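Side-chain contacts in ricin B lectin (Clostridium thermocellum, PDB 3VSF), which acts as an exo-beta-1,3-galactanase, joining a family 43 glycosyl hydrolase domain to a galactose-binding beta-trefoil domain of the ricin type: residues H210-T215 with K219-L224; Y409-N414 with Y437-G442; F291-Q296 with S302-G307. All coordinates share one frame; numbering follows the deposited sequence.

Contact 1: H210-T215 with K219-L224; sequences HLYELT and KNIASL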
loop_
_atom_site.group_PDB
_atom_site.type_symbol
_atom_site.label_atom_id
_atom_site.label_comp_id
_atom_site.label_asym_id
_atom_site.label_seq_id
_atom_site.Cartn_x
_atom_site.Cartn_y
_atom_site.Cartn_z
ATOM N N HIS A 210 18.999 -5.288 8.360
ATOM C CA HIS A 210 19.810 -6.473 8.114
ATOM C C HIS A 210 19.055 -7.502 7.281
ATOM O O HIS A 210 17.955 -7.923 7.640
ATOM C CB HIS A 210 20.274 -7.095 9.434
ATOM C CG HIS A 210 21.450 -6.402 10.050
ATOM N ND1 HIS A 210 22.028 -6.822 11.228
ATOM C CD2 HIS A 210 22.160 -5.321 9.648
ATOM C CE1 HIS A 210 23.040 -6.028 11.528
ATOM N NE2 HIS A 210 23.142 -5.109 10.585
ATOM N N LEU A 211 19.651 -7.895 6.160
ATOM C CA LEU A 211 19.084 -8.936 5.315
ATOM C C LEU A 211 19.823 -10.247 5.551
ATOM O O LEU A 211 20.971 -10.403 5.138
ATOM C CB LEU A 211 19.174 -8.543 3.840
ATOM C CG LEU A 211 18.604 -9.549 2.837
ATOM C CD1 LEU A 211 17.121 -9.777 3.088
ATOM C CD2 LEU A 211 18.843 -9.083 1.411
ATOM N N TYR A 212 19.162 -11.184 6.222
ATOM C CA TYR A 212 19.769 -12.472 6.534
ATOM C C TYR A 212 19.362 -13.537 5.524
ATOM O O TYR A 212 18.187 -13.665 5.184
ATOM C CB TYR A 212 19.372 -12.926 7.942
ATOM C CG TYR A 212 19.689 -11.929 9.032
ATOM C CD1 TYR A 212 20.960 -11.855 9.585
ATOM C CD2 TYR A 212 18.712 -11.068 9.514
ATOM C CE1 TYR A 212 21.251 -10.945 10.585
ATOM C CE2 TYR A 212 18.994 -10.157 10.513
ATOM C CZ TYR A 212 20.265 -10.099 11.044
ATOM O OH TYR A 212 20.548 -9.192 12.038
ATOM N N GLU A 213 20.341 -14.298 5.048
ATOM C CA GLU A 213 20.068 -15.435 4.180
ATOM C C GLU A 213 19.825 -16.673 5.031
ATOM O O GLU A 213 20.631 -17.007 5.897
ATOM C CB GLU A 213 21.234 -15.677 3.220
ATOM C CG GLU A 213 21.045 -16.881 2.310
ATOM C CD GLU A 213 22.224 -17.107 1.385
ATOM O OE1 GLU A 213 23.143 -16.260 1.371
ATOM O OE2 GLU A 213 22.234 -18.134 0.673
ATOM N N LEU A 214 18.710 -17.350 4.785
ATOM C CA LEU A 214 18.339 -18.517 5.574
ATOM C C LEU A 214 18.947 -19.800 5.018
ATOM O O LEU A 214 19.273 -19.885 3.835
ATOM C CB LEU A 214 16.816 -18.654 5.635
ATOM C CG LEU A 214 16.052 -17.446 6.175
ATOM C CD1 LEU A 214 14.554 -17.704 6.140
ATOM C CD2 LEU A 214 16.513 -17.108 7.583
ATOM N N THR A 215 19.100 -20.794 5.887
ATOM C CA THR A 215 19.526 -22.120 5.465
ATOM C C THR A 215 18.420 -22.754 4.625
ATOM O O THR A 215 17.284 -22.281 4.641
ATOM C CB THR A 215 19.846 -23.018 6.677
ATOM O OG1 THR A 215 18.754 -22.980 7.604
ATOM C CG2 THR A 215 21.107 -22.540 7.376
ATOM N N LYS A 219 14.461 -22.428 8.535
ATOM C CA LYS A 219 14.274 -22.330 9.980
ATOM C C LYS A 219 15.468 -21.712 10.703
ATOM O O LYS A 219 15.383 -21.392 11.888
ATOM C CB LYS A 219 13.948 -23.707 10.569
ATOM C CG LYS A 219 12.553 -24.207 10.230
ATOM C CD LYS A 219 12.376 -25.673 10.598
ATOM C CE LYS A 219 13.242 -26.567 9.725
ATOM N NZ LYS A 219 13.018 -28.013 10.005
ATOM N N ASN A 220 16.576 -21.541 9.988
ATOM C CA ASN A 220 17.785 -20.981 10.582
ATOM C C ASN A 220 18.442 -19.929 9.694
ATOM O O ASN A 220 18.104 -19.799 8.517
ATOM C CB ASN A 220 18.786 -22.093 10.904
ATOM C CG ASN A 220 18.221 -23.128 11.859
ATOM O OD1 ASN A 220 17.446 -22.803 12.758
ATOM N ND2 ASN A 220 18.607 -24.383 11.665
ATOM N N ILE A 221 19.382 -19.181 10.264
ATOM C CA ILE A 221 20.093 -18.146 9.523
ATOM C C ILE A 221 21.463 -18.634 9.060
ATOM O O ILE A 221 22.306 -19.010 9.872
ATOM C CB ILE A 221 20.258 -16.863 10.361
ATOM C CG1 ILE A 221 18.894 -16.226 10.629
ATOM C CG2 ILE A 221 21.176 -15.877 9.655
ATOM C CD1 ILE A 221 18.964 -14.931 11.404
ATOM N N ALA A 222 21.675 -18.623 7.748
ATOM C CA ALA A 222 22.919 -19.111 7.163
ATOM C C ALA A 222 24.015 -18.048 7.147
ATOM O O ALA A 222 25.176 -18.341 7.434
ATOM C CB ALA A 222 22.673 -19.641 5.756
ATOM N N SER A 223 23.648 -16.817 6.807
ATOM C CA SER A 223 24.622 -15.732 6.732
ATOM C C SER A 223 23.960 -14.359 6.719
ATOM O O SER A 223 22.740 -14.244 6.605
ATOM C CB SER A 223 25.500 -15.890 5.487
ATOM O OG SER A 223 24.730 -15.781 4.302
ATOM N N LEU A 224 24.780 -13.320 6.841
ATOM C CA LEU A 224 24.305 -11.947 6.750
ATOM C C LEU A 224 24.491 -11.457 5.319
ATOM O O LEU A 224 25.583 -11.038 4.933
ATOM C CB LEU A 224 25.068 -11.052 7.730
ATOM C CG LEU A 224 24.599 -9.605 7.919
ATOM C CD1 LEU A 224 25.163 -8.681 6.847
ATOM C CD2 LEU A 224 23.078 -9.526 7.968
#

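Contact 2: Y409-N414 with Y437-G442; sequences YKKIVN and YTSNGG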
loop_
_atom_site.group_PDB
_atom_site.type_symbol
_atom_site.label_atom_id
_atom_site.label_comp_id
_atom_site.label_asym_id
_atom_site.label_seq_id
_atom_site.Cartn_x
_atom_site.Cartn_y
_atom_site.Cartn_z
ATOM N N TYR A 409 -17.383 18.456 -2.672
ATOM C CA TYR A 409 -16.291 18.180 -3.600
ATOM C C TYR A 409 -16.352 16.764 -4.167
ATOM O O TYR A 409 -17.008 15.888 -3.607
ATOM C CB TYR A 409 -14.943 18.433 -2.922
ATOM C CG TYR A 409 -14.820 19.826 -2.345
ATOM C CD1 TYR A 409 -14.357 20.883 -3.119
ATOM C CD2 TYR A 409 -15.181 20.088 -1.029
ATOM C CE1 TYR A 409 -14.249 22.159 -2.597
ATOM C CE2 TYR A 409 -15.076 21.362 -0.498
ATOM C CZ TYR A 409 -14.610 22.393 -1.288
ATOM O OH TYR A 409 -14.504 23.661 -0.764
ATOM N N LYS A 410 -15.664 16.552 -5.284
ATOM C CA LYS A 410 -15.689 15.270 -5.977
ATOM C C LYS A 410 -14.371 14.995 -6.692
ATOM O O LYS A 410 -13.558 15.896 -6.888
ATOM C CB LYS A 410 -16.835 15.237 -6.991
ATOM C CG LYS A 410 -18.223 15.288 -6.375
ATOM C CD LYS A 410 -19.289 15.518 -7.435
ATOM C CE LYS A 410 -20.686 15.427 -6.842
ATOM N NZ LYS A 410 -20.971 14.064 -6.313
ATOM N N LYS A 411 -14.171 13.740 -7.083
ATOM C CA LYS A 411 -12.991 13.347 -7.842
ATOM C C LYS A 411 -13.330 13.195 -9.318
ATOM O O LYS A 411 -14.232 12.441 -9.680
ATOM C CB LYS A 411 -12.425 12.028 -7.315
ATOM C CG LYS A 411 -11.282 12.176 -6.325
ATOM C CD LYS A 411 -10.756 10.811 -5.904
ATOM C CE LYS A 411 -10.361 9.977 -7.113
ATOM N NZ LYS A 411 -9.945 8.598 -6.733
ATOM N N ILE A 412 -12.607 13.914 -10.168
ATOM C CA ILE A 412 -12.773 13.776 -11.606
ATOM C C ILE A 412 -11.744 12.789 -12.143
ATOM O O ILE A 412 -10.571 13.126 -12.297
ATOM C CB ILE A 412 -12.626 15.127 -12.327
ATOM C CG1 ILE A 412 -13.582 16.158 -11.724
ATOM C CG2 ILE A 412 -12.882 14.967 -13.819
ATOM C CD1 ILE A 412 -13.524 17.513 -12.393
ATOM N N VAL A 413 -12.188 11.568 -12.420
ATOM C CA VAL A 413 -11.284 10.496 -12.823
ATOM C C VAL A 413 -11.410 10.171 -14.306
ATOM O O VAL A 413 -12.513 10.009 -14.823
ATOM C CB VAL A 413 -11.541 9.212 -12.008
ATOM C CG1 VAL A 413 -10.475 8.169 -12.309
ATOM C CG2 VAL A 413 -11.580 9.524 -10.522
ATOM N N ASN A 414 -10.271 10.073 -14.984
ATOM C CA ASN A 414 -10.250 9.706 -16.395
ATOM C C ASN A 414 -10.652 8.247 -16.566
ATOM O O ASN A 414 -10.389 7.420 -15.694
ATOM C CB ASN A 414 -8.860 9.953 -16.987
ATOM C CG ASN A 414 -8.860 9.941 -18.504
ATOM O OD1 ASN A 414 -8.542 8.931 -19.131
ATOM N ND2 ASN A 414 -9.213 11.074 -19.102
ATOM N N TYR A 437 -3.088 12.651 -12.477
ATOM C CA TYR A 437 -2.118 12.081 -11.552
ATOM C C TYR A 437 -2.733 10.960 -10.726
ATOM O O TYR A 437 -3.955 10.854 -10.615
ATOM C CB TYR A 437 -1.563 13.171 -10.633
ATOM C CG TYR A 437 -0.229 12.836 -10.006
ATOM C CD1 TYR A 437 0.940 12.878 -10.754
ATOM C CD2 TYR A 437 -0.135 12.492 -8.664
ATOM C CE1 TYR A 437 2.164 12.577 -10.186
ATOM C CE2 TYR A 437 1.085 12.189 -8.087
ATOM C CZ TYR A 437 2.231 12.234 -8.852
ATOM O OH TYR A 437 3.449 11.934 -8.284
ATOM N N THR A 438 -1.877 10.123 -10.152
ATOM C CA THR A 438 -2.324 9.032 -9.298
ATOM C C THR A 438 -3.127 9.590 -8.131
ATOM O O THR A 438 -2.768 10.617 -7.557
ATOM C CB THR A 438 -1.129 8.238 -8.745
ATOM O OG1 THR A 438 -0.636 8.873 -7.560
ATOM C CG2 THR A 438 -0.014 8.175 -9.777
ATOM N N SER A 439 -4.221 8.920 -7.786
ATOM C CA SER A 439 -5.054 9.362 -6.675
ATOM C C SER A 439 -4.270 9.287 -5.369
ATOM O O SER A 439 -3.652 8.267 -5.066
ATOM C CB SER A 439 -6.324 8.515 -6.581
ATOM O OG SER A 439 -7.168 8.980 -5.542
ATOM N N ASN A 440 -4.292 10.372 -4.601
ATOM C CA ASN A 440 -3.546 10.426 -3.348
ATOM C C ASN A 440 -4.270 11.199 -2.250
ATOM O O ASN A 440 -3.648 11.665 -1.293
ATOM C CB ASN A 440 -2.151 11.010 -3.578
ATOM C CG ASN A 440 -2.192 12.396 -4.190
ATOM O OD1 ASN A 440 -3.126 13.163 -3.960
ATOM N ND2 ASN A 440 -1.174 12.722 -4.978
ATOM N N GLY A 441 -5.584 11.334 -2.396
ATOM C CA GLY A 441 -6.405 11.980 -1.389
ATOM C C GLY A 441 -6.089 13.449 -1.182
ATOM O O GLY A 441 -6.635 14.087 -0.281
ATOM N N GLY A 442 -5.206 13.989 -2.017
ATOM C CA GLY A 442 -4.832 15.388 -1.922
ATOM C C GLY A 442 -5.979 16.310 -2.284
ATOM O O GLY A 442 -6.808 15.978 -3.132
#

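Contact 3: F291-Q296 with S302-G307; sequences FIIPVQ and SYLYMG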
loop_
_atom_site.group_PDB
_atom_site.type_symbol
_atom_site.label_atom_id
_atom_site.label_comp_id
_atom_site.label_asym_id
_atom_site.label_seq_id
_atom_site.Cartn_x
_atom_site.Cartn_y
_atom_site.Cartn_z
ATOM N N PHE A 291 3.038 -5.763 4.430
ATOM C CA PHE A 291 3.376 -6.839 3.503
ATOM C C PHE A 291 2.872 -6.581 2.085
ATOM O O PHE A 291 1.867 -5.900 1.887
ATOM C CB PHE A 291 2.831 -8.172 4.019
ATOM C CG PHE A 291 3.452 -9.368 3.367
ATOM C CD1 PHE A 291 4.760 -9.725 3.650
ATOM C CD2 PHE A 291 2.731 -10.139 2.472
ATOM C CE1 PHE A 291 5.337 -10.827 3.052
ATOM C CE2 PHE A 291 3.303 -11.241 1.875
ATOM C CZ PHE A 291 4.608 -11.587 2.163
ATOM N N ILE A 292 3.578 -7.137 1.105
ATOM C CA ILE A 292 3.214 -6.975 -0.301
ATOM C C ILE A 292 3.343 -8.295 -1.060
ATOM O O ILE A 292 4.441 -8.828 -1.209
ATOM C CB ILE A 292 4.100 -5.917 -0.992
ATOM C CG1 ILE A 292 3.947 -4.557 -0.308
ATOM C CG2 ILE A 292 3.751 -5.812 -2.469
ATOM C CD1 ILE A 292 4.854 -3.484 -0.871
ATOM N N ILE A 293 2.217 -8.819 -1.540
ATOM C CA ILE A 293 2.219 -10.064 -2.306
ATOM C C ILE A 293 1.712 -9.890 -3.732
ATOM O O ILE A 293 0.799 -9.104 -3.986
ATOM C CB ILE A 293 1.383 -11.171 -1.627
ATOM C CG1 ILE A 293 0.348 -10.563 -0.678
ATOM C CG2 ILE A 293 2.285 -12.157 -0.902
ATOM C CD1 ILE A 293 -0.754 -9.804 -1.383
ATOM N N PRO A 294 2.313 -10.629 -4.674
ATOM C CA PRO A 294 1.858 -10.655 -6.067
ATOM C C PRO A 294 0.575 -11.466 -6.202
ATOM O O PRO A 294 0.539 -12.627 -5.794
ATOM C CB PRO A 294 3.000 -11.372 -6.799
ATOM C CG PRO A 294 4.163 -11.354 -5.851
ATOM C CD PRO A 294 3.559 -11.390 -4.489
ATOM N N VAL A 295 -0.465 -10.858 -6.761
ATOM C CA VAL A 295 -1.712 -11.565 -7.023
ATOM C C VAL A 295 -1.794 -11.937 -8.500
ATOM O O VAL A 295 -2.024 -11.081 -9.355
ATOM C CB VAL A 295 -2.938 -10.720 -6.635
ATOM C CG1 VAL A 295 -4.219 -11.487 -6.916
ATOM C CG2 VAL A 295 -2.861 -10.319 -5.171
ATOM N N GLN A 296 -1.602 -13.218 -8.792
ATOM C CA GLN A 296 -1.538 -13.692 -10.169
ATOM C C GLN A 296 -2.874 -14.264 -10.637
ATOM O O GLN A 296 -3.558 -14.965 -9.890
ATOM C CB GLN A 296 -0.428 -14.735 -10.313
ATOM C CG GLN A 296 -0.166 -15.194 -11.735
ATOM C CD GLN A 296 1.168 -15.902 -11.874
ATOM O OE1 GLN A 296 2.173 -15.469 -11.308
ATOM N NE2 GLN A 296 1.184 -16.999 -12.622
ATOM N N SER A 302 -1.058 -8.573 -10.405
ATOM C CA SER A 302 -1.227 -7.308 -9.698
ATOM C C SER A 302 -0.720 -7.432 -8.265
ATOM O O SER A 302 -1.155 -8.307 -7.519
ATOM C CB SER A 302 -2.695 -6.877 -9.700
ATOM O OG SER A 302 -3.169 -6.684 -11.020
ATOM N N TYR A 303 0.198 -6.551 -7.886
ATOM C CA TYR A 303 0.785 -6.588 -6.552
ATOM C C TYR A 303 -0.087 -5.873 -5.523
ATOM O O TYR A 303 -0.422 -4.701 -5.687
ATOM C CB TYR A 303 2.195 -5.994 -6.575
ATOM C CG TYR A 303 3.194 -6.845 -7.328
ATOM C CD1 TYR A 303 4.157 -7.581 -6.651
ATOM C CD2 TYR A 303 3.162 -6.926 -8.714
ATOM C CE1 TYR A 303 5.068 -8.364 -7.335
ATOM C CE2 TYR A 303 4.069 -7.706 -9.405
ATOM C CZ TYR A 303 5.020 -8.424 -8.711
ATOM O OH TYR A 303 5.924 -9.202 -9.396
ATOM N N LEU A 304 -0.450 -6.590 -4.464
ATOM C CA LEU A 304 -1.307 -6.039 -3.419
ATOM C C LEU A 304 -0.500 -5.488 -2.248
ATOM O O LEU A 304 0.422 -6.134 -1.754
ATOM C CB LEU A 304 -2.288 -7.100 -2.916
ATOM C CG LEU A 304 -3.113 -6.724 -1.683
ATOM C CD1 LEU A 304 -3.951 -5.482 -1.949
ATOM C CD2 LEU A 304 -3.995 -7.885 -1.250
ATOM N N TYR A 305 -0.860 -4.287 -1.810
ATOM C CA TYR A 305 -0.222 -3.659 -0.663
ATOM C C TYR A 305 -1.091 -3.796 0.581
ATOM O O TYR A 305 -2.293 -3.527 0.542
ATOM C CB TYR A 305 0.052 -2.179 -0.944
ATOM C CG TYR A 305 0.262 -1.346 0.300
ATOM C CD1 TYR A 305 1.535 -1.130 0.810
ATOM C CD2 TYR A 305 -0.814 -0.775 0.967
ATOM C CE1 TYR A 305 1.731 -0.368 1.947
ATOM C CE2 TYR A 305 -0.630 -0.014 2.105
ATOM C CZ TYR A 305 0.645 0.185 2.591
ATOM O OH TYR A 305 0.831 0.943 3.723
ATOM N N MET A 306 -0.477 -4.212 1.684
ATOM C CA MET A 306 -1.182 -4.321 2.954
ATOM C C MET A 306 -0.595 -3.355 3.967
ATOM O O MET A 306 0.623 -3.204 4.063
ATOM C CB MET A 306 -1.095 -5.743 3.499
ATOM C CG MET A 306 -1.621 -6.794 2.553
ATOM S SD MET A 306 -1.462 -8.450 3.233
ATOM C CE MET A 306 -1.939 -9.410 1.806
ATOM N N GLY A 307 -1.466 -2.703 4.727
ATOM C CA GLY A 307 -1.028 -1.762 5.735
ATOM C C GLY A 307 -1.858 -1.847 6.998
ATOM O O GLY A 307 -2.873 -2.544 7.042
#

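Contact 1: H210-T215 with K219-L224
Over one face of the Y212 ring lies the CD1 methyl of I221, a CH-pi contact in which CD1 sits 4.3 Å from the centroid of the Y212 ring and 26° off its normal. The S223 carbonyl oxygen lies at the edge of this ring, near its plane, while CD2 of L224 comes in at a slant, 3.5 Å from Y212 CE1. The same methyl reaches back to H210, 4.0 Å from its CB. The imidazole has the tyrosine hydroxyl at its own edge: H210 ND1 donates to Y212 OH at 2.9 Å, almost exactly in the imidazole plane, which helps fix the rotation of both rings. Y182 meets the H210 ring edge to face. I221 reaches Y212 because CG1 stands anti to its carbonyl carbon (chi1 -66°) and CD1 continues the extended chain; a branched aliphatic residue suits this place, since CG2 packs on Y212 CB while CG1 touches L214 CD2.

On the face away from Y212, E213 stands beside S223, both more open to solvent, as polar residues should be. The backbone is irregular here. E213 O is gripped twice, by A222 N at 2.7 Å and by S223 N at 3.2 Å, both donors in its carbonyl plane, and E213 N returns a bond to S223 O. Farther on, T215 N bonds to N220 O, and the T215 hydroxyl turns to D217 in the connecting loop. A222, whose small methyl fits against T215 CG2, takes a nearly helical backbone. Two residues opposite one make this a classic beta bulge, in the hairpin of the third strand and the outermost fourth strand of a four-stranded blade, the unit of the family 43 beta-propeller.

Contact 2: Y409-N414 with Y437-G442
In the beta-trefoil lectin domain, the loop 437-442 carries N440, a residue of the galactose-binding site, and K411 of strand 409-414 reaches this loop through S439. The contact is a single polar pair: K411 NZ donates a hydrogen bond to S439 OG at 3.0 Å. The lysine arrives by its end, its chain bent once at chi3 (55°), which turns the ammonium group onto the serine. CE, just past the bend, follows at 3.7 Å from S439 OG, so it is the far end of the chain that meets the serine. S439 meets it with OG anti to its own backbone N (chi1 -177°).

Both side chains are buried, so their polar ends need several partners. K411 NZ also forms a salt bridge with E355, which probably helps to offset the cost of burying its charge. S439 OG is also hydrogen-bonded to the carbonyl oxygen of Y340, which can only accept, while taking the bond from the lysine, a double role that suits a small hydroxyl. Lysine has the length to cross from strand to loop.

The serine side chain lies about 8 Å from that of D422 and about 9 Å from that of N444, two further galactose-binding residues, consistent with a second-shell place. Farther along, the side-chain amide of Q445 braces the loop, NE2 bonding to T438 O and OE1 accepting from N440 N. G441 follows N440 with a positive phi (64°), easily adopted without a side chain, and N440 OD1 accepts from G442 N at 3.0 Å, closing an Asx turn.

Contact 3: F291-Q296 with S302-G307
M306, Y303 and F291 lose the most surface where these two antiparallel strands meet. M306 pairs with F291: its backbone N donates to F291 O at 2.9 Å, nearly along the C=O axis, and their side chains share a face of the sheet, with M306 SD 4.4 Å from F291 CB. Beyond CG the methionine chain is extended (chi2 179°), and this carries CE diagonally over to I293 on the partner strand, where it lies against the CD1 methyl at 3.4 Å. A long, unbranched and flexible side chain suits such a reach. I293 CD1 also packs 3.5 Å from L304 CB, the two side chains lying alongside and pointing the same way, and V295 CG2 adds to the same apolar row.

Y303 works on the other face, opposite P294. P294 CB lies over one face of the Y303 ring, offset toward the rim, 4.1 Å from the ring centroid in a CH-pi contact 26° off the normal, with CG beside CE1. Proline suits this non-hydrogen-bonded position, where its missing N-H costs no bond to the partner strand, and its C-H groups pack well on an aromatic face. F330 meets the Y303 ring edge to face, and the phenol hydroxyl bonds to the carbonyl oxygen of K241.

Five backbone bonds knit the pairs. The M306 and I293 side chains touch M63 of the first blade, whereas Y303 reaches K241 and R242 of the fourth. The hairpin is thus the inner half of the last blade, wedged between its neighbours as blades of a five-bladed beta-propeller are.

From the N terminus the chain builds the propeller blade by blade. Contact 1 closes the turn between the third and fourth strands of the third blade, far from the centre of the molecule. Contact 3 then closes the hairpin that opens the fifth and last blade; the centres of contacts 1 and 3 are about 24 Å apart. Contact 2, farther on, spans 22 residues of the trefoil and joins a strand to a galactose-site loop. The three follow in series; none nests in or crosses another. Contacts 1 and 2 lie on opposite sides of the chain's centre, about 43 Å apart between centres, and contact 3 sits nearest that centre, with its nearest atoms about 11 Å from those of contact 2.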